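Local coordinates for uncharacterized protein (Nitrosomonas europaea, PDB 6M0Q) that is of unknown function but assembles with another protein into a six-chain complex, whose larger partner is probably the multihaem enzyme hydroxylamine oxidoreductase, at residues S29-I33 with A79-S83; K48-K54 with V65-G70. All coordinates share one frame; numbering follows the deposited sequence.

Contact 1 (S29-I33 with A79-S83); sequences SLAPI and AREQS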
loop_
_atom_site.group_PDB
_atom_site.type_symbol
_atom_site.label_atom_id
_atom_site.label_comp_id
_atom_site.label_asym_id
_atom_site.label_seq_id
_atom_site.Cartn_x
_atom_site.Cartn_y
_atom_site.Cartn_z
ATOM N N SER B 29 15.167 3.412 36.712
ATOM C CA SER B 29 14.771 2.378 35.767
ATOM C C SER B 29 14.055 1.216 36.443
ATOM O O SER B 29 14.334 0.856 37.589
ATOM C CB SER B 29 15.987 1.832 35.024
ATOM O OG SER B 29 16.446 2.765 34.070
ATOM N N LEU B 30 13.139 0.615 35.698
ATOM C CA LEU B 30 12.493 -0.620 36.116
ATOM C C LEU B 30 13.418 -1.810 35.885
ATOM O O LEU B 30 14.052 -1.929 34.826
ATOM C CB LEU B 30 11.206 -0.818 35.323
ATOM C CG LEU B 30 9.820 -0.618 35.920
ATOM C CD1 LEU B 30 9.834 0.179 37.224
ATOM C CD2 LEU B 30 8.937 0.008 34.848
ATOM N N ALA B 31 13.485 -2.698 36.870
ATOM C CA ALA B 31 14.187 -3.957 36.669
ATOM C C ALA B 31 13.529 -4.694 35.503
ATOM O O ALA B 31 12.293 -4.755 35.431
ATOM C CB ALA B 31 14.161 -4.810 37.938
ATOM N N PRO B 32 14.296 -5.202 34.550
ATOM C CA PRO B 32 13.673 -5.769 33.356
ATOM C C PRO B 32 12.873 -7.014 33.694
ATOM O O PRO B 32 13.197 -7.765 34.620
ATOM C CB PRO B 32 14.863 -6.082 32.444
ATOM C CG PRO B 32 15.916 -5.130 32.890
ATOM C CD PRO B 32 15.755 -5.093 34.394
ATOM N N ILE B 33 11.775 -7.182 32.971
ATOM C CA ILE B 33 10.963 -8.384 33.028
ATOM C C ILE B 33 10.670 -8.740 31.585
ATOM O O ILE B 33 10.211 -7.889 30.813
ATOM C CB ILE B 33 9.659 -8.189 33.832
ATOM C CG1 ILE B 33 9.962 -7.655 35.237
ATOM C CG2 ILE B 33 8.843 -9.505 33.869
ATOM C CD1 ILE B 33 8.732 -7.377 36.081
ATOM N N ALA B 79 11.508 -8.824 40.927
ATOM C CA ALA B 79 11.903 -7.726 40.049
ATOM C C ALA B 79 11.379 -6.394 40.577
ATOM O O ALA B 79 12.063 -5.367 40.480
ATOM C CB ALA B 79 11.405 -7.972 38.619
ATOM N N ARG B 80 10.162 -6.389 41.131
ATOM C CA ARG B 80 9.615 -5.179 41.738
ATOM C C ARG B 80 10.402 -4.766 42.977
ATOM O O ARG B 80 10.575 -3.568 43.219
ATOM C CB ARG B 80 8.141 -5.383 42.093
ATOM C CG ARG B 80 7.261 -5.792 40.929
ATOM C CD ARG B 80 7.045 -4.656 39.960
ATOM N NE ARG B 80 6.294 -5.054 38.764
ATOM C CZ ARG B 80 4.982 -5.284 38.749
ATOM N NH1 ARG B 80 4.273 -5.185 39.874
ATOM N NH2 ARG B 80 4.380 -5.616 37.613
ATOM N N GLU B 81 10.870 -5.735 43.776
ATOM C CA GLU B 81 11.767 -5.419 44.886
ATOM C C GLU B 81 13.042 -4.760 44.380
ATOM O O GLU B 81 13.481 -3.740 44.926
ATOM C CB GLU B 81 12.103 -6.681 45.691
ATOM C CG GLU B 81 10.925 -7.264 46.480
ATOM C CD GLU B 81 11.131 -8.728 46.912
ATOM O OE1 GLU B 81 12.272 -9.239 46.807
ATOM O OE2 GLU B 81 10.144 -9.368 47.354
ATOM N N GLN B 82 13.646 -5.323 43.331
ATOM C CA GLN B 82 14.856 -4.726 42.778
ATOM C C GLN B 82 14.584 -3.349 42.173
ATOM O O GLN B 82 15.479 -2.496 42.161
ATOM C CB GLN B 82 15.479 -5.668 41.744
ATOM C CG GLN B 82 16.751 -5.142 41.091
ATOM C CD GLN B 82 17.237 -6.020 39.944
ATOM O OE1 GLN B 82 16.884 -7.201 39.855
ATOM N NE2 GLN B 82 18.048 -5.440 39.055
ATOM N N SER B 83 13.358 -3.104 41.686
ATOM C CA SER B 83 13.033 -1.790 41.123
ATOM C C SER B 83 12.962 -0.715 42.208
ATOM O O SER B 83 13.303 0.448 41.949
ATOM C CB SER B 83 11.711 -1.834 40.340
ATOM O OG SER B 83 11.792 -2.606 39.146
HETATM O O HOH W 1 10.184 -4.152 37.334
#

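Contact 2 (K48-K54 with V65-G70); sequences KPTDVVK and VRVKCG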
loop_
_atom_site.group_PDB
_atom_site.type_symbol
_atom_site.label_atom_id
_atom_site.label_comp_id
_atom_site.label_asym_id
_atom_site.label_seq_id
_atom_site.Cartn_x
_atom_site.Cartn_y
_atom_site.Cartn_z
ATOM N N LYS B 48 -5.074 -18.007 42.224
ATOM C CA LYS B 48 -4.391 -18.500 43.400
ATOM C C LYS B 48 -2.938 -18.824 43.056
ATOM O O LYS B 48 -2.607 -19.071 41.893
ATOM C CB LYS B 48 -5.114 -19.731 43.944
ATOM C CG LYS B 48 -6.470 -19.394 44.550
ATOM C CD LYS B 48 -7.135 -20.623 45.178
ATOM C CE LYS B 48 -8.423 -20.249 45.928
ATOM N NZ LYS B 48 -8.227 -19.296 47.090
ATOM N N PRO B 49 -2.042 -18.805 44.046
ATOM C CA PRO B 49 -0.649 -19.180 43.760
ATOM C C PRO B 49 -0.510 -20.616 43.299
ATOM O O PRO B 49 0.493 -20.952 42.658
ATOM C CB PRO B 49 0.069 -18.946 45.095
ATOM C CG PRO B 49 -0.830 -18.032 45.860
ATOM C CD PRO B 49 -2.220 -18.394 45.448
ATOM N N THR B 50 -1.483 -21.475 43.589
ATOM C CA THR B 50 -1.404 -22.855 43.143
ATOM C C THR B 50 -1.996 -23.072 41.761
ATOM O O THR B 50 -1.766 -24.131 41.176
ATOM C CB THR B 50 -2.104 -23.781 44.150
ATOM O OG1 THR B 50 -3.431 -23.296 44.397
ATOM C CG2 THR B 50 -1.322 -23.817 45.452
ATOM N N ASP B 51 -2.746 -22.107 41.227
ATOM C CA ASP B 51 -3.339 -22.270 39.901
ATOM C C ASP B 51 -2.279 -22.396 38.817
ATOM O O ASP B 51 -1.166 -21.876 38.926
ATOM C CB ASP B 51 -4.268 -21.105 39.567
ATOM C CG ASP B 51 -5.586 -21.214 40.283
ATOM O OD1 ASP B 51 -6.169 -20.159 40.622
ATOM O OD2 ASP B 51 -6.012 -22.370 40.535
ATOM N N VAL B 52 -2.635 -23.099 37.755
ATOM C CA VAL B 52 -1.731 -23.341 36.641
ATOM C C VAL B 52 -2.385 -22.771 35.389
ATOM O O VAL B 52 -3.577 -23.001 35.150
ATOM C CB VAL B 52 -1.414 -24.844 36.504
ATOM C CG1 VAL B 52 -0.595 -25.122 35.268
ATOM C CG2 VAL B 52 -0.700 -25.357 37.792
ATOM N N VAL B 53 -1.624 -21.988 34.623
ATOM C CA VAL B 53 -2.121 -21.421 33.379
ATOM C C VAL B 53 -1.199 -21.833 32.245
ATOM O O VAL B 53 -0.052 -22.245 32.447
ATOM C CB VAL B 53 -2.243 -19.881 33.426
ATOM C CG1 VAL B 53 -3.212 -19.442 34.525
ATOM C CG2 VAL B 53 -0.864 -19.251 33.608
ATOM N N LYS B 54 -1.724 -21.733 31.037
ATOM C CA LYS B 54 -0.899 -21.927 29.862
ATOM C C LYS B 54 -0.016 -20.705 29.644
ATOM O O LYS B 54 -0.431 -19.559 29.879
ATOM C CB LYS B 54 -1.758 -22.156 28.630
ATOM C CG LYS B 54 -2.470 -23.467 28.612
ATOM C CD LYS B 54 -3.082 -23.603 27.259
ATOM C CE LYS B 54 -4.389 -24.282 27.321
ATOM N NZ LYS B 54 -5.130 -24.124 26.046
ATOM N N VAL B 65 3.661 -24.699 27.268
ATOM C CA VAL B 65 4.171 -24.797 28.624
ATOM C C VAL B 65 3.102 -24.357 29.607
ATOM O O VAL B 65 2.337 -23.415 29.358
ATOM C CB VAL B 65 5.447 -23.947 28.758
ATOM C CG1 VAL B 65 5.871 -23.792 30.234
ATOM C CG2 VAL B 65 6.547 -24.575 27.944
ATOM N N ARG B 66 3.031 -25.058 30.725
ATOM C CA ARG B 66 2.162 -24.681 31.819
ATOM C C ARG B 66 2.993 -23.956 32.866
ATOM O O ARG B 66 4.145 -24.318 33.136
ATOM C CB ARG B 66 1.462 -25.912 32.413
ATOM C CG ARG B 66 0.051 -26.195 31.823
ATOM C CD ARG B 66 0.066 -26.479 30.293
ATOM N NE ARG B 66 -1.261 -26.853 29.787
ATOM C CZ ARG B 66 -1.540 -27.171 28.524
ATOM N NH1 ARG B 66 -2.786 -27.503 28.173
ATOM N NH2 ARG B 66 -0.580 -27.153 27.604
ATOM N N VAL B 67 2.415 -22.909 33.433
ATOM C CA VAL B 67 3.101 -22.045 34.376
ATOM C C VAL B 67 2.316 -22.063 35.676
ATOM O O VAL B 67 1.085 -21.949 35.654
ATOM C CB VAL B 67 3.223 -20.618 33.814
ATOM C CG1 VAL B 67 3.681 -19.648 34.879
ATOM C CG2 VAL B 67 4.181 -20.630 32.620
ATOM N N LYS B 68 3.018 -22.216 36.800
ATOM C CA LYS B 68 2.369 -22.126 38.100
ATOM C C LYS B 68 2.369 -20.667 38.543
ATOM O O LYS B 68 3.429 -20.028 38.594
ATOM C CB LYS B 68 3.059 -22.999 39.148
ATOM C CG LYS B 68 2.314 -22.985 40.500
ATOM C CD LYS B 68 2.902 -23.951 41.535
ATOM C CE LYS B 68 4.081 -23.314 42.284
ATOM N NZ LYS B 68 4.548 -24.141 43.439
ATOM N N CYS B 69 1.182 -20.154 38.875
ATOM C CA CYS B 69 1.041 -18.727 39.141
ATOM C C CYS B 69 1.888 -18.275 40.316
ATOM O O CYS B 69 2.373 -17.139 40.317
ATOM C CB CYS B 69 -0.423 -18.379 39.367
ATOM S SG CYS B 69 -1.313 -18.412 37.800
ATOM N N GLY B 70 2.079 -19.137 41.317
ATOM C CA GLY B 70 2.956 -18.792 42.424
ATOM C C GLY B 70 4.364 -18.456 41.969
ATOM O O GLY B 70 4.969 -17.502 42.461
#

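Contact 1 (S29-I33 with A79-S83)
Ala-31 meets the last turn of helix 69-83 through both its backbone and its methyl. Its amide donates to Ser-83 OG, with N and OG 2.8 Å apart and an N-H...O angle of 158°. The hydroxyl is set for this by chi1 of -68°, which turns OG beside its own backbone N and toward the loop. One water accompanies this bond: it donates to Ala-31 O, 2.9 Å from the water oxygen, and also hydrogen-bonds to Ser-83 OG.

The methyl of Ala-31 points into the helix surface, where its CB lies 3.3 Å from Ala-79 O. The extended side chain of Gln-82 runs past the same methyl, its CD 3.9 Å from Ala-31 CB. Two residues on, Ile-33 lays its CG1 arm against the methyl of Ala-79, with Ile-33 CG1 and Ala-79 CB 3.7 Å apart. The guanidinium of Arg-80 lies obliquely near Ile-33 CD1, but its main ties are a salt bridge to the terminal carboxylate of Tyr-91 and a cation-pi contact with Trp-87. Ala-31 thus spans the last turn from Ala-79 to Ser-83, while Ile-33 packs on Ala-79: an irregular N-terminal segment packed across the C-terminal end of a helix.

Contact 2 (K48-K54 with V65-G70)
Cys-69 and Gly-70, at the start of helix 69-83, give their backbone N-H groups to carbonyls of 48-54, and the two bonds differ in shape. Cys-69 N lies 2.9 Å from Asp-51 O with an almost straight N-H...O angle of 175°. Gly-70 N is 2.8 Å from Pro-49 O, but bent at 132°, with the donor tilted slightly from the carbonyl plane. Both amides belong to the first turn, where acceptors from within a helix are generally lacking.

The acceptors are presented by a type I turn, Lys-48 to Asp-51. It is closed by Asp-51 N, 3.1 Å from Lys-48 O, while Lys-48 N donates in return to Asp-51 OD1 at 2.9 Å, reaching that oxygen from above the carboxylate plane.

Beyond the turn the chain becomes strand 52-55, outermost within this chain and antiparallel to 63-68, the middle strand of a three-stranded sheet ordered 52-55, 63-68, 58-60. Val-53 and Val-67 form the hydrogen-bonded pair: Val-53 N to Val-67 O is 2.9 Å, and Val-67 N to Val-53 O is 2.7 Å. On the face of these valines, Val-53 CG1 packs 3.9 Å from Cys-69 SG, whose disulfide to Cys-44 ties the helix start to the segment after helix 35-43.

The other face carries Val-52, Lys-54, Arg-66 and Lys-68. With chi1 at 174°, Val-52 CG1 swings toward the neighbouring strand and reaches Arg-66 CB at 3.6 Å. Lys-54 runs alongside Arg-66, its CG over one face of the guanidinium. Their like charges are led to separate partners: Lys-54 NZ forms a salt bridge with an acidic side chain of the other protein, and Arg-66 NH2 donates to Ile-64 O.

In the fold
Contacts 1 and 2 lie on opposite sides of the chain's centre, their own centres about 22 Å apart and their nearest atoms about 11 Å apart. Helix 69-83 is common to both: contact 2 meets its first residues and contact 1 its last turn. Both segments of contact 2 fall between the two segments of contact 1 along the chain: 29-33 comes first, then helix 35-43, then segment 48-54, strand 58-60, segment 65-70 and finally 79-83. One end of the long helix is therefore joined to the sheet and the other to the N-terminal segment. Each contact also has residues touching the other protein, consistent with binding surfaces at both ends of this small fold.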